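Local coordinates for protein chitinase (Paenibacillus sp. FPU-7, PDB 5GZT) that probably hydrolyses internal beta-1,4 linkages of chitin and chitodextrins at random, as a multidomain enzyme with two family 18 glycosyl hydrolase regions, at residues 89-100 against 113-124; 132-143 against 150-161. All coordinates share one frame; numbering follows the deposited sequence.

Interaction 1 (89-100 against 113-124); sequences NSGTIERLTVAA and VKVTTLTLNIKT. With FMT (formic acid), chain K.
The carbonyl oxygen L96 O is gripped twice. T119 N donates to it at 2.9 Å, with the N-H nearly straight (168°). Water 1 also donates to L96 O, at 2.9 Å. The same water lies 2.7 Å from T119 OG1 and hydrogen-bonds to T97 OG1 as well, so it joins two paired threonines on the outer face. T97 and T119 run alongside each other there. Parallel backbone bonds continue the pairing from G91 O to V98 O, through the corners at E94 and T116.

The opposite face is apolar. L96 and L118 are ranged next to each other, with L118 CD1 3.6 Å from L96 CG. V115 CG1 comes in obliquely against L96 CB. V98 turns CG1 anti to its own N (chi1 -175°), which brings this methyl to 3.6 Å from I122 CG2, the two side chains set roughly perpendicular. CG2 of V98 meets L120 CD2. I122 also reaches back over the end of the other segment, CD1 lying 3.6 Å from A100 O. With an alanine in place of I122, V98 CG1 would probably lose the methyl beside it and a gap would open at A100 O.

At the other end N89 ND2 gives a straight 3.2 Å bond (178°) to O1 of a formic acid, probably from the crystallisation liquor. T92 OG1 is hydrogen-bonded to S72 OG, and S72 is a ligand of the bound sodium ion.

This is rung-to-rung stacking in a parallel beta-helix. Strand 92-98 lies between strands 72-78 and 114-120. I93 and L96 also touch V76 of strand 72-78, and meet V88 and L86 of strand 85-89 from another face of the coil.

Interaction 2 (132-143 against 150-161); sequences VGTAVVNLGGKG and PGKTEGIAKDSV
K152 curls back over its neighbour T134. Its CB lies 4.0 Å from G133 O and also close to T134 OG1. Beyond CG and CD the chain bends at chi3 (-72°) and again at chi4. CE passes 3.4 Å from T134 OG1, and the second bend lets NZ close the loop with a 2.9 Å hydrogen bond to the same oxygen. The methyl branch of T134, CG2, meets the carboxylate end of E154, whose CD is 3.7 Å off. The extended E154 chain brings OE1 near V136 CG2 as well. This face of the sheet is thus polar and charged at its outer strand.

On the other face A135 CB rests on P150 CG. Strands 134-137 and 152-154 run parallel, about 20° apart, and form the last pair on one side of a parallel beta-helix. Residue pairs keep step from V132 with P150 to V137 with G155. The regular pairing then stops. A type I turn from G155 to K158 follows, and V137 O accepts A157 N from within the turn. G155 has a positive phi, and a side chain there would run into V137 O.

V137 CG1 packs against A157 CB and V161 CG1, the latter 3.7 Å away. I156 CG2 sits against L139. Beyond the turn S160 OG is held from two sides of the contact. It takes a bond from G143 N at 2.8 Å and gives one to A157 O at 2.6 Å. A157 O accepts S160 N too, and K142 CG packs against S160 OG.

In the fold
Both interactions are stacked rungs of one parallel beta-helix. They share a sheet, in which strand 114-120 of interaction 1 is the neighbour of strand 131-137 of interaction 2. Their centres are about 11 Å apart. Probable backbone bonds, V136 N to L118 O and G133 N to V115 O, carry the pairing from one to the other. Interaction 1 lies within the coil and is the more buried, with leucines and valines inside. Both have charged residues on the outer face, but interaction 1 joins its threonines through a water, whereas in interaction 2 K152 bonds T134 directly. Interaction 2 holds the last strand of its sheet, is more exposed and ends in turns held by polar bonds.

Interaction 1 (89-100 against 113-124)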
loop_
_atom_site.group_PDB
_atom_site.type_symbol
_atom_site.label_atom_id
_atom_site.label_comp_id
_atom_site.label_asym_id
_atom_site.label_seq_id
_atom_site.Cartn_x
_atom_site.Cartn_y
_atom_site.Cartn_z
ATOM N N ASN B 89 -10.515 59.490 -22.041
ATOM C CA ASN B 89 -11.922 59.397 -22.451
ATOM C C ASN B 89 -12.340 58.033 -22.890
ATOM O O ASN B 89 -13.544 57.722 -22.822
ATOM C CB ASN B 89 -12.169 60.389 -23.583
ATOM C CG ASN B 89 -12.380 61.778 -23.087
ATOM O OD1 ASN B 89 -12.157 62.105 -21.915
ATOM N ND2 ASN B 89 -12.895 62.603 -23.966
ATOM N N SER B 90 -11.394 57.242 -23.424
ATOM C CA SER B 90 -11.696 55.852 -23.761
ATOM C C SER B 90 -10.425 55.029 -23.935
ATOM O O SER B 90 -9.387 55.556 -24.294
ATOM C CB SER B 90 -12.569 55.719 -25.036
ATOM O OG SER B 90 -11.805 55.896 -26.156
ATOM N N GLY B 91 -10.564 53.724 -23.742
ATOM C CA GLY B 91 -9.507 52.806 -24.123
ATOM C C GLY B 91 -8.716 52.378 -22.900
ATOM O O GLY B 91 -9.296 52.212 -21.816
ATOM N N THR B 92 -7.409 52.190 -23.101
ATOM C CA THR B 92 -6.553 51.462 -22.154
ATOM C C THR B 92 -5.187 52.144 -22.052
ATOM O O THR B 92 -4.733 52.791 -22.970
ATOM C CB THR B 92 -6.316 50.007 -22.572
ATOM O OG1 THR B 92 -5.786 50.010 -23.914
ATOM C CG2 THR B 92 -7.576 49.165 -22.428
ATOM N N ILE B 93 -4.575 52.035 -20.873
ATOM C CA ILE B 93 -3.214 52.542 -20.615
ATOM C C ILE B 93 -2.549 51.456 -19.791
ATOM O O ILE B 93 -3.075 51.015 -18.758
ATOM C CB ILE B 93 -3.142 53.877 -19.868
ATOM C CG1 ILE B 93 -3.710 55.045 -20.682
ATOM C CG2 ILE B 93 -1.698 54.218 -19.587
ATOM C CD1 ILE B 93 -4.006 56.293 -19.844
ATOM N N GLU B 94 -1.408 50.979 -20.251
ATOM C CA GLU B 94 -0.666 49.929 -19.443
ATOM C C GLU B 94 -0.120 50.510 -18.150
ATOM O O GLU B 94 -0.329 49.988 -17.078
ATOM C CB GLU B 94 0.477 49.290 -20.253
ATOM C CG GLU B 94 0.062 48.144 -21.181
ATOM C CD GLU B 94 1.078 47.854 -22.328
ATOM O OE1 GLU B 94 2.254 48.282 -22.282
ATOM O OE2 GLU B 94 0.677 47.187 -23.302
ATOM N N ARG B 95 0.570 51.605 -18.253
ATOM C CA ARG B 95 1.199 52.166 -17.079
ATOM C C ARG B 95 1.052 53.669 -17.157
ATOM O O ARG B 95 1.542 54.335 -18.066
ATOM C CB ARG B 95 2.671 51.677 -16.940
ATOM C CG ARG B 95 2.824 50.150 -16.715
ATOM C CD ARG B 95 4.229 49.540 -17.023
ATOM N NE ARG B 95 4.715 49.995 -18.330
ATOM C CZ ARG B 95 4.486 49.392 -19.512
ATOM N NH1 ARG B 95 3.818 48.266 -19.628
ATOM N NH2 ARG B 95 4.926 49.946 -20.595
ATOM N N LEU B 96 0.359 54.202 -16.178
ATOM C CA LEU B 96 0.192 55.640 -16.143
ATOM C C LEU B 96 0.949 56.061 -14.924
ATOM O O LEU B 96 0.718 55.502 -13.837
ATOM C CB LEU B 96 -1.295 55.986 -16.002
ATOM C CG LEU B 96 -1.789 57.408 -15.756
ATOM C CD1 LEU B 96 -1.171 58.486 -16.575
ATOM C CD2 LEU B 96 -3.317 57.433 -16.001
ATOM N N THR B 97 1.770 57.096 -15.056
ATOM C CA THR B 97 2.637 57.521 -13.976
ATOM C C THR B 97 2.495 58.986 -13.792
ATOM O O THR B 97 2.591 59.726 -14.764
ATOM C CB THR B 97 4.126 57.131 -14.296
ATOM O OG1 THR B 97 4.256 55.692 -14.334
ATOM C CG2 THR B 97 5.068 57.728 -13.232
ATOM N N VAL B 98 2.269 59.413 -12.537
ATOM C CA VAL B 98 2.140 60.794 -12.239
ATOM C C VAL B 98 3.403 61.149 -11.425
ATOM O O VAL B 98 3.616 60.658 -10.319
ATOM C CB VAL B 98 0.849 61.079 -11.462
ATOM C CG1 VAL B 98 0.710 62.555 -11.287
ATOM C CG2 VAL B 98 -0.378 60.470 -12.197
ATOM N N ALA B 99 4.209 62.039 -11.980
ATOM C CA ALA B 99 5.526 62.368 -11.422
ATOM C C ALA B 99 5.423 63.306 -10.271
ATOM O O ALA B 99 4.450 64.069 -10.148
ATOM C CB ALA B 99 6.403 63.010 -12.522
ATOM N N ALA B 100 6.511 63.330 -9.482
ATOM C CA ALA B 100 6.644 64.131 -8.282
ATOM C C ALA B 100 6.546 65.598 -8.588
ATOM O O ALA B 100 6.190 66.422 -7.689
ATOM C CB ALA B 100 8.019 63.836 -7.590
ATOM N N VAL B 113 -12.737 53.271 -19.379
ATOM C CA VAL B 113 -11.287 53.272 -19.454
ATOM C C VAL B 113 -10.730 52.256 -18.498
ATOM O O VAL B 113 -11.337 52.027 -17.498
ATOM C CB VAL B 113 -10.719 54.691 -19.194
ATOM C CG1 VAL B 113 -9.219 54.687 -19.027
ATOM C CG2 VAL B 113 -11.117 55.595 -20.343
ATOM N N LYS B 114 -9.649 51.568 -18.881
ATOM C CA LYS B 114 -8.913 50.681 -17.965
ATOM C C LYS B 114 -7.395 51.033 -17.943
ATOM O O LYS B 114 -6.685 50.932 -19.007
ATOM C CB LYS B 114 -9.144 49.224 -18.344
ATOM C CG LYS B 114 -10.615 48.811 -18.278
ATOM C CD LYS B 114 -10.759 47.315 -18.569
ATOM C CE LYS B 114 -10.708 47.039 -20.059
ATOM N NZ LYS B 114 -9.833 45.868 -20.339
ATOM N N VAL B 115 -6.916 51.474 -16.756
ATOM C CA VAL B 115 -5.500 51.682 -16.533
ATOM C C VAL B 115 -5.028 50.425 -15.781
ATOM O O VAL B 115 -5.569 50.078 -14.711
ATOM C CB VAL B 115 -5.272 52.986 -15.775
ATOM C CG1 VAL B 115 -3.766 53.234 -15.564
ATOM C CG2 VAL B 115 -5.881 54.175 -16.562
ATOM N N THR B 116 -4.120 49.636 -16.378
ATOM C CA THR B 116 -3.705 48.400 -15.656
ATOM C C THR B 116 -2.881 48.741 -14.358
ATOM O O THR B 116 -3.095 48.149 -13.286
ATOM C CB THR B 116 -2.789 47.549 -16.548
ATOM O OG1 THR B 116 -3.458 47.267 -17.755
ATOM C CG2 THR B 116 -2.389 46.211 -15.857
ATOM N N THR B 117 -1.917 49.647 -14.521
ATOM C CA THR B 117 -1.055 50.140 -13.421
ATOM C C THR B 117 -0.992 51.641 -13.365
ATOM O O THR B 117 -0.642 52.318 -14.343
ATOM C CB THR B 117 0.364 49.501 -13.521
ATOM O OG1 THR B 117 0.164 48.092 -13.475
ATOM C CG2 THR B 117 1.256 49.912 -12.316
ATOM N N LEU B 118 -1.376 52.180 -12.211
ATOM C CA LEU B 118 -1.275 53.602 -11.991
ATOM C C LEU B 118 -0.249 53.831 -10.836
ATOM O O LEU B 118 -0.467 53.355 -9.720
ATOM C CB LEU B 118 -2.649 54.219 -11.628
ATOM C CG LEU B 118 -2.635 55.658 -11.208
ATOM C CD1 LEU B 118 -2.299 56.670 -12.291
ATOM C CD2 LEU B 118 -3.910 56.057 -10.510
ATOM N N THR B 119 0.802 54.608 -11.110
ATOM C CA THR B 119 1.869 54.894 -10.139
ATOM C C THR B 119 1.826 56.371 -9.764
ATOM O O THR B 119 1.947 57.241 -10.600
ATOM C CB THR B 119 3.234 54.444 -10.667
ATOM O OG1 THR B 119 3.143 53.067 -11.016
ATOM C CG2 THR B 119 4.365 54.641 -9.653
ATOM N N LEU B 120 1.660 56.631 -8.471
ATOM C CA LEU B 120 1.535 57.967 -7.966
ATOM C C LEU B 120 2.740 58.421 -7.101
ATOM O O LEU B 120 3.025 57.798 -6.066
ATOM C CB LEU B 120 0.272 58.036 -7.128
ATOM C CG LEU B 120 -1.038 57.571 -7.828
ATOM C CD1 LEU B 120 -2.183 57.647 -6.848
ATOM C CD2 LEU B 120 -1.249 58.464 -9.011
ATOM N N ASN B 121 3.337 59.555 -7.523
ATOM C CA ASN B 121 4.522 60.140 -6.899
ATOM C C ASN B 121 4.266 61.529 -6.467
ATOM O O ASN B 121 5.201 62.190 -5.989
ATOM C CB ASN B 121 5.690 60.069 -7.905
ATOM C CG ASN B 121 6.167 58.658 -8.147
ATOM O OD1 ASN B 121 6.317 58.188 -9.314
ATOM N ND2 ASN B 121 6.547 58.015 -7.095
ATOM N N ILE B 122 3.007 61.946 -6.509
ATOM C CA ILE B 122 2.531 63.235 -6.019
ATOM C C ILE B 122 1.031 63.043 -5.618
ATOM O O ILE B 122 0.376 62.150 -6.107
ATOM C CB ILE B 122 2.653 64.341 -7.139
ATOM C CG1 ILE B 122 2.433 65.801 -6.675
ATOM C CG2 ILE B 122 1.594 64.085 -8.208
ATOM C CD1 ILE B 122 3.337 66.332 -5.569
ATOM N N LYS B 123 0.535 63.811 -4.665
ATOM C CA LYS B 123 -0.881 63.713 -4.250
ATOM C C LYS B 123 -1.752 64.070 -5.466
ATOM O O LYS B 123 -1.589 65.166 -6.054
ATOM C CB LYS B 123 -1.188 64.639 -3.071
ATOM C CG LYS B 123 -2.642 64.501 -2.612
ATOM C CD LYS B 123 -2.908 65.392 -1.432
ATOM C CE LYS B 123 -4.297 65.192 -0.903
ATOM N NZ LYS B 123 -4.466 65.852 0.429
ATOM N N THR B 124 -2.560 63.087 -5.859
ATOM C CA THR B 124 -3.288 63.111 -7.112
ATOM C C THR B 124 -4.749 62.887 -6.865
ATOM O O THR B 124 -5.143 62.033 -6.041
ATOM C CB THR B 124 -2.839 61.996 -8.093
ATOM O OG1 THR B 124 -3.030 60.706 -7.499
ATOM C CG2 THR B 124 -1.405 62.159 -8.474
HETATM C C FMT K . -14.015 60.509 -27.173
HETATM O O1 FMT K . -13.495 61.609 -26.918
HETATM O O2 FMT K . -13.354 59.335 -27.049
HETATM O O HOH W 1 2.639 53.287 -13.672
#

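Interaction 2 (132-143 against 150-161)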
loop_
_atom_site.group_PDB
_atom_site.type_symbol
_atom_site.label_atom_id
_atom_site.label_comp_id
_atom_site.label_asym_id
_atom_site.label_seq_id
_atom_site.Cartn_x
_atom_site.Cartn_y
_atom_site.Cartn_z
ATOM N N VAL B 132 -8.867 51.232 -12.529
ATOM C CA VAL B 132 -7.412 51.127 -12.285
ATOM C C VAL B 132 -7.216 49.707 -11.714
ATOM O O VAL B 132 -7.802 49.373 -10.695
ATOM C CB VAL B 132 -6.940 52.139 -11.265
ATOM C CG1 VAL B 132 -5.450 51.862 -10.901
ATOM C CG2 VAL B 132 -7.026 53.544 -11.806
ATOM N N GLY B 133 -6.444 48.863 -12.396
ATOM C CA GLY B 133 -6.250 47.492 -11.844
ATOM C C GLY B 133 -5.344 47.499 -10.603
ATOM O O GLY B 133 -5.689 46.900 -9.594
ATOM N N THR B 134 -4.184 48.215 -10.651
ATOM C CA THR B 134 -3.306 48.344 -9.426
ATOM C C THR B 134 -2.816 49.761 -9.268
ATOM O O THR B 134 -2.301 50.295 -10.261
ATOM C CB THR B 134 -2.127 47.382 -9.511
ATOM O OG1 THR B 134 -2.659 46.087 -9.613
ATOM C CG2 THR B 134 -1.177 47.397 -8.200
ATOM N N ALA B 135 -3.091 50.395 -8.107
ATOM C CA ALA B 135 -2.609 51.729 -7.819
ATOM C C ALA B 135 -1.327 51.507 -6.952
ATOM O O ALA B 135 -1.412 50.907 -5.885
ATOM C CB ALA B 135 -3.612 52.553 -7.021
ATOM N N VAL B 136 -0.201 52.032 -7.428
ATOM C CA VAL B 136 1.124 51.969 -6.737
ATOM C C VAL B 136 1.312 53.352 -6.166
ATOM O O VAL B 136 1.490 54.344 -6.887
ATOM C CB VAL B 136 2.220 51.597 -7.684
ATOM C CG1 VAL B 136 3.596 51.568 -6.930
ATOM C CG2 VAL B 136 1.969 50.221 -8.266
ATOM N N VAL B 137 1.069 53.447 -4.890
ATOM C CA VAL B 137 1.059 54.736 -4.196
ATOM C C VAL B 137 2.418 54.834 -3.414
ATOM O O VAL B 137 2.590 54.312 -2.318
ATOM C CB VAL B 137 -0.074 54.812 -3.223
ATOM C CG1 VAL B 137 -0.203 56.219 -2.697
ATOM C CG2 VAL B 137 -1.384 54.319 -3.880
ATOM N N ASN B 138 3.383 55.461 -4.059
ATOM C CA ASN B 138 4.670 55.750 -3.405
ATOM C C ASN B 138 4.503 56.864 -2.462
ATOM O O ASN B 138 3.419 57.446 -2.342
ATOM C CB ASN B 138 5.726 56.038 -4.472
ATOM C CG ASN B 138 6.020 54.849 -5.346
ATOM O OD1 ASN B 138 6.004 53.645 -4.964
ATOM N ND2 ASN B 138 6.379 55.183 -6.565
ATOM N N LEU B 139 5.559 57.190 -1.689
ATOM C CA LEU B 139 5.430 58.164 -0.636
ATOM C C LEU B 139 4.861 59.451 -1.109
ATOM O O LEU B 139 4.070 60.079 -0.401
ATOM C CB LEU B 139 6.803 58.428 -0.025
ATOM C CG LEU B 139 6.927 59.433 1.091
ATOM C CD1 LEU B 139 6.107 58.941 2.263
ATOM C CD2 LEU B 139 8.443 59.502 1.423
ATOM N N GLY B 140 5.297 59.907 -2.259
ATOM C CA GLY B 140 4.813 61.218 -2.756
ATOM C C GLY B 140 3.323 61.218 -3.110
ATOM O O GLY B 140 2.686 62.271 -3.085
ATOM N N GLY B 141 2.752 60.025 -3.325
ATOM C CA GLY B 141 1.319 59.875 -3.603
ATOM C C GLY B 141 0.403 59.833 -2.424
ATOM O O GLY B 141 -0.880 59.660 -2.566
ATOM N N LYS B 142 1.012 60.008 -1.248
ATOM C CA LYS B 142 0.290 59.962 -0.011
ATOM C C LYS B 142 -0.945 60.871 -0.058
ATOM O O LYS B 142 -0.839 62.040 -0.410
ATOM C CB LYS B 142 1.180 60.483 1.111
ATOM C CG LYS B 142 0.707 60.096 2.493
ATOM C CD LYS B 142 1.660 60.694 3.540
ATOM C CE LYS B 142 1.152 60.307 4.912
ATOM N NZ LYS B 142 1.474 61.377 5.881
ATOM N N GLY B 143 -2.082 60.372 0.393
ATOM C CA GLY B 143 -3.290 61.197 0.472
ATOM C C GLY B 143 -4.001 61.331 -0.880
ATOM O O GLY B 143 -4.900 62.132 -1.008
ATOM N N PRO B 150 -9.476 51.720 -6.859
ATOM C CA PRO B 150 -8.650 50.829 -7.686
ATOM C C PRO B 150 -8.885 49.380 -7.305
ATOM O O PRO B 150 -9.260 49.153 -6.185
ATOM C CB PRO B 150 -7.189 51.186 -7.319
ATOM C CG PRO B 150 -7.283 51.996 -6.095
ATOM C CD PRO B 150 -8.670 52.551 -5.943
ATOM N N GLY B 151 -8.606 48.446 -8.205
ATOM C CA GLY B 151 -8.821 47.000 -7.909
ATOM C C GLY B 151 -7.913 46.481 -6.826
ATOM O O GLY B 151 -8.357 45.775 -5.938
ATOM N N LYS B 152 -6.611 46.779 -6.936
ATOM C CA LYS B 152 -5.636 46.578 -5.815
ATOM C C LYS B 152 -4.769 47.828 -5.622
ATOM O O LYS B 152 -4.534 48.578 -6.591
ATOM C CB LYS B 152 -4.701 45.421 -6.064
ATOM C CG LYS B 152 -5.378 44.081 -6.321
ATOM C CD LYS B 152 -4.346 43.040 -6.737
ATOM C CE LYS B 152 -3.803 43.249 -8.150
ATOM N NZ LYS B 152 -2.334 43.598 -8.188
ATOM N N THR B 153 -4.328 48.060 -4.392
ATOM C CA THR B 153 -3.408 49.183 -4.076
ATOM C C THR B 153 -2.139 48.587 -3.458
ATOM O O THR B 153 -2.218 47.694 -2.585
ATOM C CB THR B 153 -3.964 50.173 -3.065
ATOM O OG1 THR B 153 -4.021 49.516 -1.798
ATOM C CG2 THR B 153 -5.287 50.656 -3.439
ATOM N N GLU B 154 -0.993 49.047 -3.952
ATOM C CA GLU B 154 0.308 48.685 -3.405
ATOM C C GLU B 154 1.087 49.991 -3.033
ATOM O O GLU B 154 0.590 51.104 -3.208
ATOM C CB GLU B 154 1.098 47.928 -4.442
ATOM C CG GLU B 154 0.588 46.529 -4.690
ATOM C CD GLU B 154 1.248 45.862 -5.885
ATOM O OE1 GLU B 154 2.009 46.516 -6.634
ATOM O OE2 GLU B 154 1.006 44.660 -6.058
ATOM N N GLY B 155 2.295 49.811 -2.507
ATOM C CA GLY B 155 3.259 50.904 -2.290
ATOM C C GLY B 155 3.203 51.365 -0.898
ATOM O O GLY B 155 2.258 51.057 -0.188
ATOM N N ILE B 156 4.221 52.124 -0.475
ATOM C CA ILE B 156 4.376 52.483 0.930
ATOM C C ILE B 156 3.271 53.334 1.504
ATOM O O ILE B 156 3.009 53.311 2.729
ATOM C CB ILE B 156 5.774 53.190 1.131
ATOM C CG1 ILE B 156 6.231 53.100 2.569
ATOM C CG2 ILE B 156 5.751 54.656 0.693
ATOM C CD1 ILE B 156 7.639 53.684 2.753
ATOM N N ALA B 157 2.610 54.153 0.688
ATOM C CA ALA B 157 1.576 55.042 1.219
ATOM C C ALA B 157 0.101 54.545 0.876
ATOM O O ALA B 157 -0.870 55.354 0.904
ATOM C CB ALA B 157 1.810 56.457 0.716
ATOM N N LYS B 158 -0.019 53.265 0.562
ATOM C CA LYS B 158 -1.290 52.544 0.268
ATOM C C LYS B 158 -2.426 52.980 1.106
ATOM O O LYS B 158 -3.510 53.226 0.571
ATOM C CB LYS B 158 -1.200 51.093 0.704
ATOM C CG LYS B 158 -0.584 50.177 -0.234
ATOM C CD LYS B 158 -0.826 48.725 0.147
ATOM C CE LYS B 158 -0.702 48.436 1.612
ATOM N NZ LYS B 158 -0.606 46.972 1.693
ATOM N N ASP B 159 -2.183 52.966 2.430
ATOM C CA ASP B 159 -3.224 53.111 3.439
ATOM C C ASP B 159 -3.688 54.524 3.649
ATOM O O ASP B 159 -4.704 54.772 4.370
ATOM C CB ASP B 159 -2.770 52.581 4.813
ATOM C CG ASP B 159 -2.533 51.123 4.841
ATOM O OD1 ASP B 159 -3.217 50.349 4.150
ATOM O OD2 ASP B 159 -1.645 50.727 5.613
ATOM N N SER B 160 -2.970 55.455 3.035
ATOM C CA SER B 160 -3.369 56.856 3.050
ATOM C C SER B 160 -4.392 57.309 1.999
ATOM O O SER B 160 -4.831 58.483 2.020
ATOM C CB SER B 160 -2.110 57.733 2.850
ATOM O OG SER B 160 -1.689 57.763 1.457
ATOM N N VAL B 161 -4.690 56.499 1.025
ATOM C CA VAL B 161 -5.523 56.997 -0.079
ATOM C C VAL B 161 -6.998 56.911 0.355
ATOM O O VAL B 161 -7.372 56.086 1.183
ATOM C CB VAL B 161 -5.304 56.261 -1.422
ATOM C CG1 VAL B 161 -3.832 56.259 -1.797
ATOM C CG2 VAL B 161 -5.817 54.848 -1.388
#